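PDB 4NTQ: contact-dependent inhibitor A from Enterobacter cloacae subsp. cloacae, which supplies a C-terminal toxin domain, a ribosomal RNase delivered into target bacteria, here bound to its immunity protein CdiI. Local coordinates for residues A[172-177]-A[198-203]; A[176-181]-A[192-197]. All coordinates share one frame; numbering follows the deposited sequence.

Contact 1: A[172-177]-A[198-203]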
loop_
_atom_site.group_PDB
_atom_site.type_symbol
_atom_site.label_atom_id
_atom_site.label_comp_id
_atom_site.label_asym_id
_atom_site.label_seq_id
_atom_site.Cartn_x
_atom_site.Cartn_y
_atom_site.Cartn_z
ATOM N N LEU A 172 14.390 8.206 -15.244
ATOM C CA LEU A 172 14.897 6.993 -14.626
ATOM C C LEU A 172 14.586 5.764 -15.477
ATOM O O LEU A 172 15.075 4.670 -15.202
ATOM C CB LEU A 172 14.317 6.849 -13.224
ATOM C CG LEU A 172 14.973 7.850 -12.287
ATOM C CD1 LEU A 172 14.345 7.835 -10.900
ATOM C CD2 LEU A 172 16.462 7.544 -12.229
ATOM N N GLY A 173 13.779 5.958 -16.518
ATOM C CA GLY A 173 13.436 4.891 -17.440
ATOM C C GLY A 173 11.983 4.478 -17.328
ATOM O O GLY A 173 11.440 3.800 -18.202
ATOM N N PHE A 174 11.350 4.903 -16.242
ATOM C CA PHE A 174 9.980 4.520 -15.941
ATOM C C PHE A 174 8.988 5.394 -16.708
ATOM O O PHE A 174 8.351 6.282 -16.147
ATOM C CB PHE A 174 9.752 4.591 -14.434
ATOM C CG PHE A 174 10.590 3.614 -13.650
ATOM C CD1 PHE A 174 10.031 2.449 -13.144
ATOM C CD2 PHE A 174 11.937 3.853 -13.427
ATOM C CE1 PHE A 174 10.801 1.546 -12.419
ATOM C CE2 PHE A 174 12.712 2.953 -12.712
ATOM C CZ PHE A 174 12.142 1.797 -12.209
ATOM N N ASP A 175 8.867 5.110 -18.003
ATOM C CA ASP A 175 8.117 5.931 -18.953
ATOM C C ASP A 175 6.608 5.902 -18.786
ATOM O O ASP A 175 5.928 6.886 -19.076
ATOM C CB ASP A 175 8.433 5.479 -20.378
ATOM C CG ASP A 175 9.858 5.768 -20.777
ATOM O OD1 ASP A 175 10.441 6.728 -20.231
ATOM O OD2 ASP A 175 10.394 5.042 -21.641
ATOM N N ARG A 176 6.085 4.764 -18.349
ATOM C CA ARG A 176 4.651 4.537 -18.378
ATOM C C ARG A 176 3.986 4.907 -17.057
ATOM O O ARG A 176 4.037 4.153 -16.087
ATOM C CB ARG A 176 4.351 3.079 -18.765
ATOM C CG ARG A 176 2.873 2.736 -18.930
ATOM C CD ARG A 176 2.150 3.777 -19.773
ATOM N NE ARG A 176 2.707 3.892 -21.119
ATOM C CZ ARG A 176 2.345 4.817 -22.007
ATOM N NH1 ARG A 176 1.422 5.719 -21.699
ATOM N NH2 ARG A 176 2.908 4.841 -23.208
ATOM N N ARG A 177 3.368 6.082 -17.016
ATOM C CA ARG A 177 2.589 6.459 -15.852
ATOM C C ARG A 177 1.348 5.591 -15.804
ATOM O O ARG A 177 0.547 5.597 -16.731
ATOM C CB ARG A 177 2.167 7.922 -15.919
ATOM C CG ARG A 177 1.147 8.282 -14.845
ATOM C CD ARG A 177 0.706 9.735 -14.924
ATOM N NE ARG A 177 -0.080 10.125 -13.753
ATOM C CZ ARG A 177 -1.409 10.121 -13.705
ATOM N NH1 ARG A 177 -2.113 9.748 -14.770
ATOM N NH2 ARG A 177 -2.034 10.492 -12.590
ATOM N N ASN A 198 9.787 -2.989 -13.325
ATOM C CA ASN A 198 9.420 -2.565 -11.977
ATOM C C ASN A 198 8.603 -1.274 -11.922
ATOM O O ASN A 198 8.459 -0.567 -12.929
ATOM C CB ASN A 198 10.678 -2.386 -11.136
ATOM C CG ASN A 198 11.368 -3.687 -10.860
ATOM O OD1 ASN A 198 10.732 -4.660 -10.451
ATOM N ND2 ASN A 198 12.678 -3.725 -11.088
ATOM N N TYR A 199 8.095 -0.963 -10.729
ATOM C CA TYR A 199 7.271 0.222 -10.521
ATOM C C TYR A 199 7.830 1.113 -9.416
ATOM O O TYR A 199 8.295 0.628 -8.383
ATOM C CB TYR A 199 5.834 -0.178 -10.160
ATOM C CG TYR A 199 5.185 -1.159 -11.123
ATOM C CD1 TYR A 199 4.347 -0.718 -12.146
ATOM C CD2 TYR A 199 5.405 -2.529 -11.006
ATOM C CE1 TYR A 199 3.738 -1.610 -13.018
ATOM C CE2 TYR A 199 4.804 -3.425 -11.881
ATOM C CZ TYR A 199 3.982 -2.959 -12.892
ATOM O OH TYR A 199 3.398 -3.851 -13.762
ATOM N N ILE A 200 7.778 2.423 -9.624
ATOM C CA ILE A 200 8.147 3.355 -8.570
ATOM C C ILE A 200 7.015 4.337 -8.305
ATOM O O ILE A 200 6.213 4.622 -9.195
ATOM C CB ILE A 200 9.416 4.141 -8.911
ATOM C CG1 ILE A 200 9.295 4.799 -10.278
ATOM C CG2 ILE A 200 10.636 3.248 -8.897
ATOM C CD1 ILE A 200 10.512 5.603 -10.666
ATOM N N THR A 201 6.933 4.810 -7.061
ATOM C CA THR A 201 6.089 5.939 -6.681
ATOM C C THR A 201 6.943 6.793 -5.795
ATOM O O THR A 201 7.796 6.267 -5.080
ATOM C CB THR A 201 4.875 5.558 -5.810
ATOM O OG1 THR A 201 5.323 4.940 -4.597
ATOM C CG2 THR A 201 3.968 4.629 -6.521
ATOM N N PRO A 202 6.719 8.114 -5.827
ATOM C CA PRO A 202 7.460 9.054 -4.985
ATOM C C PRO A 202 7.290 8.765 -3.507
ATOM O O PRO A 202 6.180 8.511 -3.032
ATOM C CB PRO A 202 6.828 10.411 -5.331
ATOM C CG PRO A 202 5.541 10.088 -6.007
ATOM C CD PRO A 202 5.798 8.816 -6.736
ATOM N N ASP A 203 8.406 8.804 -2.792
ATOM C CA ASP A 203 8.413 8.565 -1.361
ATOM C C ASP A 203 7.835 9.804 -0.704
ATOM O O ASP A 203 8.432 10.881 -0.754
ATOM C CB ASP A 203 9.844 8.285 -0.880
ATOM C CG ASP A 203 9.899 7.805 0.548
ATOM O OD1 ASP A 203 11.013 7.687 1.105
ATOM O OD2 ASP A 203 8.827 7.548 1.122
#
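In the antiparallel beta-meander of the toxin domain, Phe174, in the loop that leads from helix 164-170 to the first strand, lays its ring against Ile200 on strand 199-202, two strands in from the sheet edge. Ile200 CD1 sits over one face of the ring in a CH-pi contact, 3.8 Å from the centroid of the Phe174 ring and 22° off its normal. The methyl is offset toward the rim, so it lies closest to CG and CD2, while Ile200 CG2 reaches the CE1 and CZ end of the same ring. With CG1 in the crowded position between backbone N and carbonyl carbon (chi1 52°) and CG2 anti to the carbonyl carbon, both branches meet the ring. Asn198 O lies at the ring edge beside CE1 (3.2 Å) and CD1 of Phe174, a close carbon-oxygen approach. Leu172 CD1 adds a looser apolar touch, 4.4 Å from Ile200 CD1.

Gly173, at positive phi, closes the helix with a Schellman motif, and Phe174 centres an inverse gamma turn, where the weak bond from Asp175 N to Gly173 O spans 2.9 Å. This turn and chi1 of Phe174 (-64°, CG anti to the carbonyl carbon) together place the ring. Leu230 and Phe193 also touch Phe174, and Trp213, Met215 and Ala169 pack on Ile200. Tyr199, pointing away, stacks with Tyr194; its backbone N stands 4.1 Å from Phe174 CE1.

Contact 2: A[176-181]-A[192-197]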
loop_
_atom_site.group_PDB
_atom_site.type_symbol
_atom_site.label_atom_id
_atom_site.label_comp_id
_atom_site.label_asym_id
_atom_site.label_seq_id
_atom_site.Cartn_x
_atom_site.Cartn_y
_atom_site.Cartn_z
ATOM N N ARG A 176 6.085 4.764 -18.349
ATOM C CA ARG A 176 4.651 4.537 -18.378
ATOM C C ARG A 176 3.986 4.907 -17.057
ATOM O O ARG A 176 4.037 4.153 -16.087
ATOM C CB ARG A 176 4.351 3.079 -18.765
ATOM C CG ARG A 176 2.873 2.736 -18.930
ATOM C CD ARG A 176 2.150 3.777 -19.773
ATOM N NE ARG A 176 2.707 3.892 -21.119
ATOM C CZ ARG A 176 2.345 4.817 -22.007
ATOM N NH1 ARG A 176 1.422 5.719 -21.699
ATOM N NH2 ARG A 176 2.908 4.841 -23.208
ATOM N N ARG A 177 3.368 6.082 -17.016
ATOM C CA ARG A 177 2.589 6.459 -15.852
ATOM C C ARG A 177 1.348 5.591 -15.804
ATOM O O ARG A 177 0.547 5.597 -16.731
ATOM C CB ARG A 177 2.167 7.922 -15.919
ATOM C CG ARG A 177 1.147 8.282 -14.845
ATOM C CD ARG A 177 0.706 9.735 -14.924
ATOM N NE ARG A 177 -0.080 10.125 -13.753
ATOM C CZ ARG A 177 -1.409 10.121 -13.705
ATOM N NH1 ARG A 177 -2.113 9.748 -14.770
ATOM N NH2 ARG A 177 -2.034 10.492 -12.590
ATOM N N ILE A 178 1.191 4.832 -14.734
ATOM C CA ILE A 178 -0.043 4.087 -14.547
ATOM C C ILE A 178 -0.850 4.732 -13.440
ATOM O O ILE A 178 -0.461 4.678 -12.278
ATOM C CB ILE A 178 0.211 2.634 -14.152
ATOM C CG1 ILE A 178 1.085 1.936 -15.194
ATOM C CG2 ILE A 178 -1.116 1.910 -13.962
ATOM C CD1 ILE A 178 1.477 0.526 -14.793
ATOM N N PRO A 179 -1.978 5.353 -13.799
ATOM C CA PRO A 179 -2.831 6.013 -12.809
ATOM C C PRO A 179 -3.664 4.985 -12.066
ATOM O O PRO A 179 -3.947 3.927 -12.625
ATOM C CB PRO A 179 -3.731 6.902 -13.664
ATOM C CG PRO A 179 -3.797 6.193 -14.983
ATOM C CD PRO A 179 -2.463 5.542 -15.178
ATOM N N PRO A 180 -4.054 5.289 -10.821
ATOM C CA PRO A 180 -4.844 4.365 -9.998
ATOM C C PRO A 180 -6.231 4.069 -10.561
ATOM O O PRO A 180 -6.787 3.017 -10.247
ATOM C CB PRO A 180 -4.957 5.090 -8.651
ATOM C CG PRO A 180 -4.641 6.521 -8.951
ATOM C CD PRO A 180 -3.667 6.503 -10.086
ATOM N N GLN A 181 -6.778 4.973 -11.365
ATOM C CA GLN A 181 -8.108 4.783 -11.942
ATOM C C GLN A 181 -8.097 4.795 -13.469
ATOM O O GLN A 181 -7.313 5.513 -14.079
ATOM C CB GLN A 181 -9.060 5.867 -11.455
ATOM C CG GLN A 181 -9.522 5.706 -10.031
ATOM C CD GLN A 181 -10.444 6.836 -9.605
ATOM O OE1 GLN A 181 -10.011 7.979 -9.437
ATOM N NE2 GLN A 181 -11.725 6.518 -9.433
ATOM N N VAL A 192 1.604 5.154 -10.236
ATOM C CA VAL A 192 2.724 4.254 -10.186
ATOM C C VAL A 192 3.406 4.398 -11.557
ATOM O O VAL A 192 2.722 4.545 -12.569
ATOM C CB VAL A 192 2.183 2.825 -9.934
ATOM C CG1 VAL A 192 2.896 1.819 -10.748
ATOM C CG2 VAL A 192 2.220 2.477 -8.455
ATOM N N PHE A 193 4.739 4.397 -11.588
ATOM C CA PHE A 193 5.472 4.526 -12.843
ATOM C C PHE A 193 6.204 3.237 -13.226
ATOM O O PHE A 193 6.915 2.648 -12.417
ATOM C CB PHE A 193 6.425 5.726 -12.791
ATOM C CG PHE A 193 5.725 7.030 -12.497
ATOM C CD1 PHE A 193 5.219 7.811 -13.526
ATOM C CD2 PHE A 193 5.546 7.457 -11.191
ATOM C CE1 PHE A 193 4.570 9.001 -13.258
ATOM C CE2 PHE A 193 4.893 8.649 -10.918
ATOM C CZ PHE A 193 4.406 9.421 -11.953
ATOM N N TYR A 194 6.026 2.819 -14.476
ATOM C CA TYR A 194 6.417 1.487 -14.921
ATOM C C TYR A 194 7.698 1.479 -15.765
ATOM O O TYR A 194 7.881 2.315 -16.648
ATOM C CB TYR A 194 5.266 0.874 -15.712
ATOM C CG TYR A 194 5.414 -0.589 -16.030
ATOM C CD1 TYR A 194 4.918 -1.102 -17.221
ATOM C CD2 TYR A 194 6.034 -1.459 -15.147
ATOM C CE1 TYR A 194 5.034 -2.435 -17.529
ATOM C CE2 TYR A 194 6.147 -2.807 -15.439
ATOM C CZ TYR A 194 5.648 -3.286 -16.638
ATOM O OH TYR A 194 5.754 -4.617 -16.953
ATOM N N ASP A 195 8.565 0.514 -15.477
ATOM C CA ASP A 195 9.860 0.368 -16.126
ATOM C C ASP A 195 9.699 -0.440 -17.376
ATOM O O ASP A 195 10.542 -0.399 -18.259
ATOM C CB ASP A 195 10.791 -0.440 -15.215
ATOM C CG ASP A 195 12.207 0.053 -15.264
ATOM O OD1 ASP A 195 12.470 1.066 -15.942
ATOM O OD2 ASP A 195 13.059 -0.549 -14.599
ATOM N N GLY A 196 8.617 -1.204 -17.423
ATOM C CA GLY A 196 8.581 -2.377 -18.260
ATOM C C GLY A 196 9.007 -3.582 -17.436
ATOM O O GLY A 196 8.873 -4.716 -17.881
ATOM N N LYS A 197 9.536 -3.338 -16.235
ATOM C CA LYS A 197 9.846 -4.415 -15.297
ATOM C C LYS A 197 9.314 -4.099 -13.891
ATOM O O LYS A 197 8.496 -4.839 -13.342
ATOM C CB LYS A 197 11.356 -4.680 -15.244
ATOM C CG LYS A 197 11.748 -5.833 -14.305
ATOM C CD LYS A 197 13.233 -6.193 -14.405
ATOM C CE LYS A 197 13.660 -7.198 -13.338
ATOM N NZ LYS A 197 12.884 -8.467 -13.383
#
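Strands 176-178 and 192-194 form a beta-hairpin with a long connection, the first of the meander; their short axes lie 4.6 Å apart, and strand 176-178 is the outer edge of the toxin's sheet within this chain. Backbone bonds hold the two hydrogen-bonded pairs. Ile178 and Val192 are joined both ways: Ile178 N reaches Val192 O at 2.7 Å, nearly along the C=O axis, and Val192 N returns to Ile178 O at 2.9 Å, in the carbonyl plane. Tyr194 N binds Arg176 O at 2.9 Å from above the carbonyl plane, but the return bond from Arg176 N to Tyr194 O is weak at 3.5 Å. The loosening falls at a classic beta bulge, where Asp175 and Arg176 both face Tyr194. Arg176 O also takes a CA-H...O contact from Phe193.

Apolar contacts divide between the two faces. On that of Arg176, Ile178, Val192 and Tyr194, Ile178 lies alongside Tyr194, its CD1 3.9 Å from Tyr194 CB, and Arg176 CB meets the edge of the tyrosine ring. The Arg176 chain, bent at chi2 and chi3, leads its guanidinium away. On the other face, in the non-hydrogen-bonded pair, Phe193 crosses Arg177 obliquely, Phe193 CE1 lying 3.7 Å from Arg177 CB.

Within 192-197, the backbone amide nitrogen of Gly196 stands 3.3 Å above the centre of the Tyr194 ring face.

Among polar ends, Arg177 stretches out from CG to NE, and its NH1 binds Asn186 O in the connecting loop. Lys197 NZ forms a salt bridge with Asp122 of CdiI.

Phe193 and Arg177 touch Gln166 of helix 164-170; Val192 and Ile178 pack on Phe76 of CdiI, and strand 199-202 continues the sheet beyond strand 192-194.

Overall arrangement
Segments 172-177 and 176-181 overlap at Arg176 and Arg177, which meet the partner segment only in contact 2; the contact centres lie about 6 Å apart. Contact 1 is buried, its centre about 4 Å from the centre of the modelled chain, and rests mainly on the Phe174 and Ile200 side chains; Phe174 reaches across from the loop, and strand 192-194 lies between the strands in the sheet. Contact 2 joins direct sheet neighbours at a partly buried edge, and backbone hydrogen bonds dominate it. Ile200 O and Phe193 N, 2.8 Å apart, probably form a hydrogen bond linking the two. Ile200 packs on Ala169 of helix 164-170, whereas contact 2 is more extensively involved in the CdiI interface.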